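Side-chain contacts in ADP-ribose pyrophosphatase MutT (Rickettsia felis, PDB 4KYX), which probably hydrolyses nucleoside diphosphate derivatives or oxidised nucleotides such as 8-oxo-dGTP, as a magnesium-dependent enzyme of the Nudix family: residues G18-N23 and L131-L136; I28-R33 and D123-N128; T67-E72 and W117-L122. All coordinates share one frame; numbering follows the deposited sequence.

Interaction 1: residues G18-N23 and L131-L136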
loop_
_atom_site.group_PDB
_atom_site.type_symbol
_atom_site.label_atom_id
_atom_site.label_comp_id
_atom_site.label_asym_id
_atom_site.label_seq_id
_atom_site.Cartn_x
_atom_site.Cartn_y
_atom_site.Cartn_z
ATOM N N GLY A 18 -3.155 4.030 -8.406
ATOM C CA GLY A 18 -3.232 5.238 -9.221
ATOM C C GLY A 18 -1.996 5.391 -10.060
ATOM O O GLY A 18 -0.887 5.142 -9.634
ATOM N N ILE A 19 -2.196 5.844 -11.289
ATOM C CA ILE A 19 -1.088 6.084 -12.193
ATOM C C ILE A 19 -0.931 7.542 -12.623
ATOM O O ILE A 19 -1.861 8.141 -13.175
ATOM C CB ILE A 19 -1.235 5.241 -13.453
ATOM C CG1 ILE A 19 -1.517 3.782 -13.029
ATOM C CG2 ILE A 19 0.067 5.342 -14.245
ATOM C CD1 ILE A 19 -2.994 3.404 -13.003
ATOM N N LEU A 20 0.221 8.126 -12.326
ATOM C CA LEU A 20 0.585 9.400 -12.900
ATOM C C LEU A 20 1.213 9.124 -14.272
ATOM O O LEU A 20 2.357 8.750 -14.383
ATOM C CB LEU A 20 1.529 10.196 -12.038
ATOM C CG LEU A 20 1.194 10.300 -10.553
ATOM C CD1 LEU A 20 2.117 11.313 -9.871
ATOM C CD2 LEU A 20 -0.250 10.734 -10.427
ATOM N N ILE A 21 0.431 9.406 -15.317
ATOM C CA ILE A 21 0.830 9.174 -16.687
ATOM C C ILE A 21 1.379 10.483 -17.207
ATOM O O ILE A 21 0.692 11.541 -17.137
ATOM C CB ILE A 21 -0.347 8.835 -17.607
ATOM C CG1 ILE A 21 -1.149 7.657 -17.089
ATOM C CG2 ILE A 21 0.164 8.535 -19.011
ATOM C CD1 ILE A 21 -2.531 7.616 -17.689
ATOM N N PHE A 22 2.613 10.406 -17.700
ATOM C CA PHE A 22 3.321 11.565 -18.240
ATOM C C PHE A 22 3.430 11.527 -19.738
ATOM O O PHE A 22 3.554 10.465 -20.344
ATOM C CB PHE A 22 4.724 11.672 -17.686
ATOM C CG PHE A 22 4.794 12.115 -16.269
ATOM C CD1 PHE A 22 4.422 11.288 -15.235
ATOM C CD2 PHE A 22 5.282 13.370 -15.953
ATOM C CE1 PHE A 22 4.496 11.713 -13.922
ATOM C CE2 PHE A 22 5.378 13.786 -14.637
ATOM C CZ PHE A 22 4.985 12.963 -13.618
ATOM N N ASN A 23 3.392 12.704 -20.353
ATOM C CA ASN A 23 3.609 12.842 -21.809
ATOM C C ASN A 23 5.044 13.298 -22.093
ATOM O O ASN A 23 5.823 13.434 -21.180
ATOM C CB ASN A 23 2.528 13.752 -22.473
ATOM C CG ASN A 23 2.615 15.228 -22.077
ATOM O OD1 ASN A 23 3.561 15.716 -21.440
ATOM N ND2 ASN A 23 1.576 15.945 -22.433
ATOM N N LEU A 131 -9.080 12.917 -3.353
ATOM C CA LEU A 131 -8.374 12.990 -2.065
ATOM C C LEU A 131 -6.978 12.318 -2.081
ATOM O O LEU A 131 -5.989 12.895 -1.685
ATOM C CB LEU A 131 -9.242 12.415 -0.953
ATOM C CG LEU A 131 -8.588 12.312 0.410
ATOM C CD1 LEU A 131 -8.190 13.709 0.896
ATOM C CD2 LEU A 131 -9.601 11.679 1.360
ATOM N N PRO A 132 -6.907 11.104 -2.586
ATOM C CA PRO A 132 -5.584 10.472 -2.527
ATOM C C PRO A 132 -4.521 11.218 -3.310
ATOM O O PRO A 132 -3.385 11.297 -2.877
ATOM C CB PRO A 132 -5.847 9.049 -3.012
ATOM C CG PRO A 132 -7.328 8.847 -2.924
ATOM C CD PRO A 132 -8.003 10.171 -2.871
ATOM N N LEU A 133 -4.898 11.786 -4.466
ATOM C CA LEU A 133 -3.993 12.562 -5.288
ATOM C C LEU A 133 -3.639 13.867 -4.566
ATOM O O LEU A 133 -2.488 14.265 -4.572
ATOM C CB LEU A 133 -4.657 12.886 -6.652
ATOM C CG LEU A 133 -3.867 13.781 -7.606
ATOM C CD1 LEU A 133 -2.485 13.211 -7.863
ATOM C CD2 LEU A 133 -4.586 13.944 -8.928
ATOM N N LYS A 134 -4.634 14.533 -3.981
ATOM C CA LYS A 134 -4.400 15.721 -3.169
ATOM C C LYS A 134 -3.344 15.431 -2.099
ATOM O O LYS A 134 -2.416 16.219 -1.922
ATOM C CB LYS A 134 -5.713 16.216 -2.522
ATOM C CG LYS A 134 -5.643 17.579 -1.810
ATOM C CD LYS A 134 -5.441 18.717 -2.820
ATOM C CE LYS A 134 -5.703 20.130 -2.300
ATOM N NZ LYS A 134 -5.499 21.055 -3.442
ATOM N N ARG A 135 -3.497 14.303 -1.416
ATOM C CA ARG A 135 -2.545 13.897 -0.392
ATOM C C ARG A 135 -1.155 13.703 -0.945
ATOM O O ARG A 135 -0.146 14.117 -0.336
ATOM C CB ARG A 135 -3.029 12.633 0.353
ATOM C CG ARG A 135 -4.198 12.962 1.264
ATOM C CD ARG A 135 -4.531 11.904 2.273
ATOM N NE ARG A 135 -4.709 12.600 3.522
ATOM C CZ ARG A 135 -4.000 12.463 4.636
ATOM N NH1 ARG A 135 -4.279 13.271 5.652
ATOM N NH2 ARG A 135 -3.058 11.513 4.781
ATOM N N LEU A 136 -1.089 13.039 -2.093
ATOM C CA LEU A 136 0.165 12.876 -2.755
ATOM C C LEU A 136 0.822 14.225 -3.103
ATOM O O LEU A 136 2.001 14.477 -2.815
ATOM C CB LEU A 136 -0.039 12.025 -3.986
ATOM C CG LEU A 136 1.202 11.935 -4.850
ATOM C CD1 LEU A 136 2.276 11.242 -4.049
ATOM C CD2 LEU A 136 0.968 11.208 -6.148
#
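Leu20, on strand 14-22, meets Leu133 and Leu136 of helix 131-137, and every touch between G18-N23 and L131-L136 is apolar. The closer of the two meetings is tip to tip: Leu20 CD1 and Leu136 CD2 come within 3.9 Å as the two side chains reach for each other from strand and helix. The other methyl of Leu20 serves the second partner, with CD2 lying 4.2 Å from CD1 of Leu133. One leucine thus divides its two branches between two helix residues three positions apart, which lie on the same side of the helix. In Leu136, CG is anti to the backbone N (chi1 173°), and this carries the branch out toward the strand; Leu133, whose CB leaves the helix less directly, still brings a methyl close through its own extended first torsion.

No hydrogen bond crosses the contact; the polar bonding of the two backbones is spent elsewhere. Within the helix, Arg135 N donates to Leu131 O and Leu136 N to Pro132 O, while Leu20 is tied through its backbone to Leu96 and Ala98 of strand 89-99.

The three leucines are buried, and further apolar groups pack on them: Ile147 on Leu20, Pro44 on Leu133, and Ala78 and Phe95 on Leu136. On the far side of strand 14-22, Ile19 faces helix 55-67 through Ala59 and Val63. Strand 14-22 belongs to the mixed sheet, so the contact is helix-on-sheet packing in the alpha/beta/alpha sandwich of the Nudix fold, where helices cover both sides of the central sheet.

Interaction 2: residues I28-R33 and D123-N128; sequences ILLGKR and DNLPSN
Leu125 lays its CD2 methyl against the end of Ile28, 3.6 Å from Ile28 CD1, and this is the closest approach between I28-R33 and D123-N128. The conformation of Ile28 explains the meeting. Its CG1 branch occupies the crowded position between the backbone N and the carbonyl carbon (chi1 60°), and from there chi2 near 171° stretches CD1 out toward the 123-128 loop. Leu125 crosses it at about a right angle, and Leu125 CD2 also lies 4.0 Å from Ile28 CG1.

Leu30, two residues along the strand, points the same way. Its CG is anti to the carbonyl carbon (chi1 -60°), which directs the branch to the loop, and a nearly trans chi2 extends the methyl: Leu30 CD1 ends where the two loop residues adjoin, 3.9 Å from Pro126 CD and 4.2 Å from Leu125 CD2. The proline ring offers its CD and CG side to this methyl.

Other side chains extend the patch: Phe22 and Leu122 touch Ile28, while Tyr42 and Phe120 pack on Pro126. Farther along the loop, Asn128 ND2 is hydrogen-bonded to Ser40 O.

Only carbon meets carbon across the two segments, so the loop lies on this strand without a directional bond. Its fit depends on the shapes of three branched side chains and a proline ring, with the strand residues buried and the loop residues partly exposed.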
loop_
_atom_site.group_PDB
_atom_site.type_symbol
_atom_site.label_atom_id
_atom_site.label_comp_id
_atom_site.label_asym_id
_atom_site.label_seq_id
_atom_site.Cartn_x
_atom_site.Cartn_y
_atom_site.Cartn_z
ATOM N N ILE A 28 1.134 15.723 -16.747
ATOM C CA ILE A 28 0.412 14.547 -16.246
ATOM C C ILE A 28 -1.047 14.568 -16.675
ATOM O O ILE A 28 -1.698 15.650 -16.881
ATOM C CB ILE A 28 0.473 14.424 -14.723
ATOM C CG1 ILE A 28 -0.163 15.661 -14.094
ATOM C CG2 ILE A 28 1.908 14.254 -14.263
ATOM C CD1 ILE A 28 -0.326 15.510 -12.606
ATOM N N LEU A 29 -1.574 13.375 -16.866
ATOM C CA LEU A 29 -2.918 13.207 -17.408
ATOM C C LEU A 29 -3.852 13.127 -16.211
ATOM O O LEU A 29 -3.620 12.341 -15.308
ATOM C CB LEU A 29 -3.019 11.917 -18.241
ATOM C CG LEU A 29 -4.339 11.816 -19.024
ATOM C CD1 LEU A 29 -4.225 12.752 -20.227
ATOM C CD2 LEU A 29 -4.744 10.426 -19.457
ATOM N N LEU A 30 -4.895 13.936 -16.211
ATOM C CA LEU A 30 -5.951 13.855 -15.213
ATOM C C LEU A 30 -7.297 13.785 -15.886
ATOM O O LEU A 30 -7.547 14.436 -16.967
ATOM C CB LEU A 30 -5.919 15.050 -14.254
ATOM C CG LEU A 30 -4.626 15.260 -13.424
ATOM C CD1 LEU A 30 -4.755 16.561 -12.660
ATOM C CD2 LEU A 30 -4.311 14.094 -12.513
ATOM N N GLY A 31 -8.202 13.055 -15.212
ATOM C CA GLY A 31 -9.578 12.830 -15.656
ATOM C C GLY A 31 -10.561 13.578 -14.810
ATOM O O GLY A 31 -10.510 13.477 -13.557
ATOM N N LYS A 32 -11.385 14.389 -15.459
ATOM C CA LYS A 32 -12.456 15.099 -14.766
ATOM C C LYS A 32 -13.684 14.231 -14.518
ATOM O O LYS A 32 -14.263 13.641 -15.438
ATOM C CB LYS A 32 -12.870 16.419 -15.447
ATOM C CG LYS A 32 -13.662 17.361 -14.500
ATOM C CD LYS A 32 -14.045 18.681 -15.121
ATOM C CE LYS A 32 -15.038 18.460 -16.301
ATOM N NZ LYS A 32 -15.616 19.725 -16.760
ATOM N N ARG A 33 -14.076 14.149 -13.233
ATOM C CA ARG A 33 -15.326 13.520 -12.848
ATOM C C ARG A 33 -16.316 14.592 -12.340
ATOM O O ARG A 33 -15.934 15.476 -11.554
ATOM C CB ARG A 33 -15.066 12.423 -11.770
ATOM N N ASP A 123 3.004 22.442 -12.298
ATOM C CA ASP A 123 2.886 23.737 -11.621
ATOM C C ASP A 123 1.579 24.431 -11.936
ATOM O O ASP A 123 1.407 25.611 -11.630
ATOM C CB ASP A 123 4.068 24.635 -11.991
ATOM C CG ASP A 123 4.308 24.693 -13.483
ATOM O OD1 ASP A 123 3.603 25.436 -14.200
ATOM O OD2 ASP A 123 5.214 23.967 -13.939
ATOM N N ASN A 124 0.666 23.721 -12.597
ATOM C CA ASN A 124 -0.622 24.254 -12.950
ATOM C C ASN A 124 -1.725 23.226 -12.726
ATOM O O ASN A 124 -2.648 23.137 -13.524
ATOM C CB ASN A 124 -0.590 24.680 -14.422
ATOM C CG ASN A 124 -1.841 25.402 -14.860
ATOM O OD1 ASN A 124 -2.435 26.152 -14.110
ATOM N ND2 ASN A 124 -2.228 25.194 -16.106
ATOM N N LEU A 125 -1.629 22.431 -11.654
ATOM C CA LEU A 125 -2.664 21.449 -11.364
ATOM C C LEU A 125 -3.961 22.108 -10.903
ATOM O O LEU A 125 -3.963 23.192 -10.298
ATOM C CB LEU A 125 -2.214 20.424 -10.308
ATOM C CG LEU A 125 -1.106 19.463 -10.691
ATOM C CD1 LEU A 125 -0.980 18.381 -9.625
ATOM C CD2 LEU A 125 -1.352 18.867 -12.070
ATOM N N PRO A 126 -5.091 21.469 -11.217
ATOM C CA PRO A 126 -6.346 21.954 -10.650
ATOM C C PRO A 126 -6.362 21.822 -9.150
ATOM O O PRO A 126 -5.592 21.048 -8.590
ATOM C CB PRO A 126 -7.410 21.060 -11.294
ATOM C CG PRO A 126 -6.731 20.242 -12.332
ATOM C CD PRO A 126 -5.261 20.456 -12.277
ATOM N N SER A 127 -7.217 22.602 -8.493
ATOM C CA SER A 127 -7.318 22.594 -7.036
ATOM C C SER A 127 -8.097 21.453 -6.482
ATOM O O SER A 127 -7.791 20.958 -5.391
ATOM C CB SER A 127 -8.072 23.863 -6.550
ATOM O OG SER A 127 -7.138 24.780 -6.074
ATOM N N ASN A 128 -9.152 21.111 -7.208
ATOM C CA ASN A 128 -10.144 20.128 -6.828
ATOM C C ASN A 128 -9.687 18.703 -7.222
ATOM O O ASN A 128 -10.194 18.101 -8.139
ATOM C CB ASN A 128 -11.477 20.452 -7.535
ATOM C CG ASN A 128 -11.301 20.931 -8.987
ATOM O OD1 ASN A 128 -10.376 21.708 -9.323
ATOM N ND2 ASN A 128 -12.236 20.539 -9.844
#

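Interaction 3: residues T67-E72 and W117-L122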
loop_
_atom_site.group_PDB
_atom_site.type_symbol
_atom_site.label_atom_id
_atom_site.label_comp_id
_atom_site.label_asym_id
_atom_site.label_seq_id
_atom_site.Cartn_x
_atom_site.Cartn_y
_atom_site.Cartn_z
ATOM N N THR A 67 -7.752 4.991 -21.128
ATOM C CA THR A 67 -7.199 6.100 -21.873
ATOM C C THR A 67 -6.682 5.693 -23.249
ATOM O O THR A 67 -6.292 6.561 -24.000
ATOM C CB THR A 67 -6.021 6.767 -21.130
ATOM O OG1 THR A 67 -4.907 5.844 -21.116
ATOM C CG2 THR A 67 -6.418 7.170 -19.736
ATOM N N ASN A 68 -6.617 4.397 -23.547
ATOM C CA ASN A 68 -5.985 3.857 -24.772
ATOM C C ASN A 68 -4.466 4.056 -24.845
ATOM O O ASN A 68 -3.863 3.782 -25.874
ATOM C CB ASN A 68 -6.651 4.498 -26.012
ATOM C CG ASN A 68 -6.571 3.668 -27.263
ATOM O OD1 ASN A 68 -6.734 2.479 -27.231
ATOM N ND2 ASN A 68 -6.361 4.324 -28.410
ATOM N N LEU A 69 -3.850 4.499 -23.757
ATOM C CA LEU A 69 -2.445 4.806 -23.736
ATOM C C LEU A 69 -1.667 3.596 -23.247
ATOM O O LEU A 69 -2.134 2.841 -22.392
ATOM C CB LEU A 69 -2.133 5.977 -22.812
ATOM C CG LEU A 69 -2.742 7.310 -23.207
ATOM C CD1 LEU A 69 -2.589 8.410 -22.174
ATOM C CD2 LEU A 69 -2.149 7.717 -24.548
ATOM N N ILE A 70 -0.481 3.443 -23.817
ATOM C CA ILE A 70 0.431 2.366 -23.469
ATOM C C ILE A 70 1.541 2.986 -22.658
ATOM O O ILE A 70 2.291 3.851 -23.159
ATOM C CB ILE A 70 1.005 1.686 -24.766
ATOM C CG1 ILE A 70 -0.101 0.937 -25.475
ATOM C CG2 ILE A 70 2.134 0.778 -24.367
ATOM C CD1 ILE A 70 0.315 0.341 -26.834
ATOM N N ILE A 71 1.663 2.550 -21.397
ATOM C CA ILE A 71 2.767 3.010 -20.573
ATOM C C ILE A 71 3.740 1.916 -20.412
ATOM O O ILE A 71 3.374 0.719 -20.540
ATOM C CB ILE A 71 2.343 3.528 -19.171
ATOM C CG1 ILE A 71 1.477 2.504 -18.462
ATOM C CG2 ILE A 71 1.639 4.887 -19.283
ATOM C CD1 ILE A 71 1.572 2.612 -16.968
ATOM N N GLU A 72 4.991 2.310 -20.160
ATOM C CA GLU A 72 6.043 1.355 -19.902
ATOM C C GLU A 72 6.701 1.589 -18.532
ATOM O O GLU A 72 6.747 2.725 -18.054
ATOM C CB GLU A 72 7.106 1.377 -21.018
ATOM C CG GLU A 72 7.871 2.687 -21.110
ATOM C CD GLU A 72 9.030 2.701 -22.112
ATOM O OE1 GLU A 72 9.175 1.776 -23.016
ATOM O OE2 GLU A 72 9.791 3.707 -22.008
ATOM N N TRP A 117 -10.407 13.701 -20.331
ATOM C CA TRP A 117 -9.028 13.661 -19.872
ATOM C C TRP A 117 -8.330 14.905 -20.408
ATOM O O TRP A 117 -8.752 15.441 -21.451
ATOM C CB TRP A 117 -8.356 12.412 -20.418
ATOM C CG TRP A 117 -8.939 11.121 -19.844
ATOM C CD1 TRP A 117 -9.934 10.385 -20.384
ATOM C CD2 TRP A 117 -8.569 10.456 -18.640
ATOM N NE1 TRP A 117 -10.226 9.334 -19.602
ATOM C CE2 TRP A 117 -9.369 9.317 -18.543
ATOM C CE3 TRP A 117 -7.677 10.748 -17.608
ATOM C CZ2 TRP A 117 -9.311 8.468 -17.469
ATOM C CZ3 TRP A 117 -7.556 9.861 -16.584
ATOM C CH2 TRP A 117 -8.379 8.744 -16.508
ATOM N N GLN A 118 -7.308 15.378 -19.700
ATOM C CA GLN A 118 -6.442 16.448 -20.192
ATOM C C GLN A 118 -5.061 16.395 -19.521
ATOM O O GLN A 118 -4.896 15.804 -18.455
ATOM C CB GLN A 118 -7.136 17.801 -19.973
ATOM C CG GLN A 118 -6.351 19.047 -20.343
ATOM C CD GLN A 118 -5.949 19.081 -21.810
ATOM O OE1 GLN A 118 -5.166 18.231 -22.282
ATOM N NE2 GLN A 118 -6.440 20.066 -22.521
ATOM N N TRP A 119 -4.063 16.925 -20.224
ATOM C CA TRP A 119 -2.676 17.040 -19.733
ATOM C C TRP A 119 -2.522 18.332 -18.931
ATOM O O TRP A 119 -3.004 19.394 -19.371
ATOM C CB TRP A 119 -1.734 17.022 -20.923
ATOM C CG TRP A 119 -1.849 15.752 -21.733
ATOM C CD1 TRP A 119 -2.483 15.601 -22.919
ATOM C CD2 TRP A 119 -1.312 14.448 -21.390
ATOM N NE1 TRP A 119 -2.364 14.290 -23.361
ATOM C CE2 TRP A 119 -1.634 13.571 -22.453
ATOM C CE3 TRP A 119 -0.526 13.976 -20.359
ATOM C CZ2 TRP A 119 -1.272 12.234 -22.449
ATOM C CZ3 TRP A 119 -0.178 12.665 -20.349
ATOM C CH2 TRP A 119 -0.533 11.803 -21.381
ATOM N N PHE A 120 -1.848 18.268 -17.803
ATOM C CA PHE A 120 -1.622 19.417 -16.911
ATOM C C PHE A 120 -0.173 19.491 -16.508
ATOM O O PHE A 120 0.427 18.465 -16.151
ATOM C CB PHE A 120 -2.430 19.281 -15.636
ATOM C CG PHE A 120 -3.910 19.377 -15.852
ATOM C CD1 PHE A 120 -4.645 18.245 -16.097
ATOM C CD2 PHE A 120 -4.556 20.600 -15.802
ATOM C CE1 PHE A 120 -6.006 18.308 -16.270
ATOM C CE2 PHE A 120 -5.931 20.678 -16.006
ATOM C CZ PHE A 120 -6.665 19.536 -16.262
ATOM N N ALA A 121 0.382 20.708 -16.532
ATOM C CA ALA A 121 1.704 20.939 -16.002
ATOM C C ALA A 121 1.618 20.773 -14.491
ATOM O O ALA A 121 0.603 21.113 -13.862
ATOM C CB ALA A 121 2.180 22.350 -16.403
ATOM N N LEU A 122 2.685 20.239 -13.908
ATOM C CA LEU A 122 2.729 20.034 -12.483
ATOM C C LEU A 122 2.692 21.314 -11.682
ATOM O O LEU A 122 2.355 21.273 -10.528
ATOM C CB LEU A 122 3.951 19.224 -12.100
ATOM C CG LEU A 122 3.902 17.723 -12.380
ATOM C CD1 LEU A 122 5.315 17.178 -12.286
ATOM C CD2 LEU A 122 3.011 17.005 -11.360
#
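Thr67 sets its CG2 methyl over one face of the Trp117 indole, a CH-pi contact in which the carbon stands 3.9 Å from the centroid of the six-membered ring and 12° off its normal. This is the tight part of the interface: the methyl sits nearly over the ring centre, and Trp117 CE2, 3.8 Å from Thr67 CG2, is the nearest ring atom. The side chains cross at about a right angle. The first torsion of Thr67 (chi1 69°) turns OG1 back toward its own chain and hands the methyl to the tryptophan. Thr67 OG1 accepts from Leu69 N at 3.1 Å, closing an ST turn, and is also hydrogen-bonded to Val63 O in the preceding helix, so the rotation of the threonine is well fixed.

The second meeting is looser. Leu69 CD1 and Trp119 approach from opposite directions, and the methyl comes obliquely to the benzo part of the indole, 4.0 Å from CH2. Of the four touching side chains, Thr67 and Leu69 are buried and both tryptophans partly exposed, so the solvent side of the contact lies with the tryptophans. Next to Trp119, the exposed Gln118 bends its side chain back so that Gln118 OE1 accepts from Trp119 N at 2.7 Å, with the donor in the carbonyl plane on a lone pair.

Leu29 of strand 28-34 touches all four of these side chains, and so packs against both pairs. The contact thus joins the turn that leaves helix 55-67, ahead of strand 75-84, to strand 116-120, an outer strand of the three-stranded antiparallel sheet and the neighbour of strand 28-34.

How the interactions relate
Interaction 1 is the core contact: its touching residues are all buried, and it lies nearest the centre of the chain. Interactions 2 and 3 lie farther out and pair buried residues with partly exposed ones. Both use the small antiparallel sheet, from opposite faces of strand 28-34: Ile28 and Leu30 meet the 123-128 loop, while Leu29 points to the tryptophans of 117-122. Backbone bonds between Ile28 and Phe120 and between Leu30 and Gln118 tie the two contacts together. Leu133 packs on Leu30, linking interaction 1 to interaction 2. Aliphatic chemistry prevails in interactions 1 and 2; interaction 3 adds indole rings, one of them in a CH-pi contact.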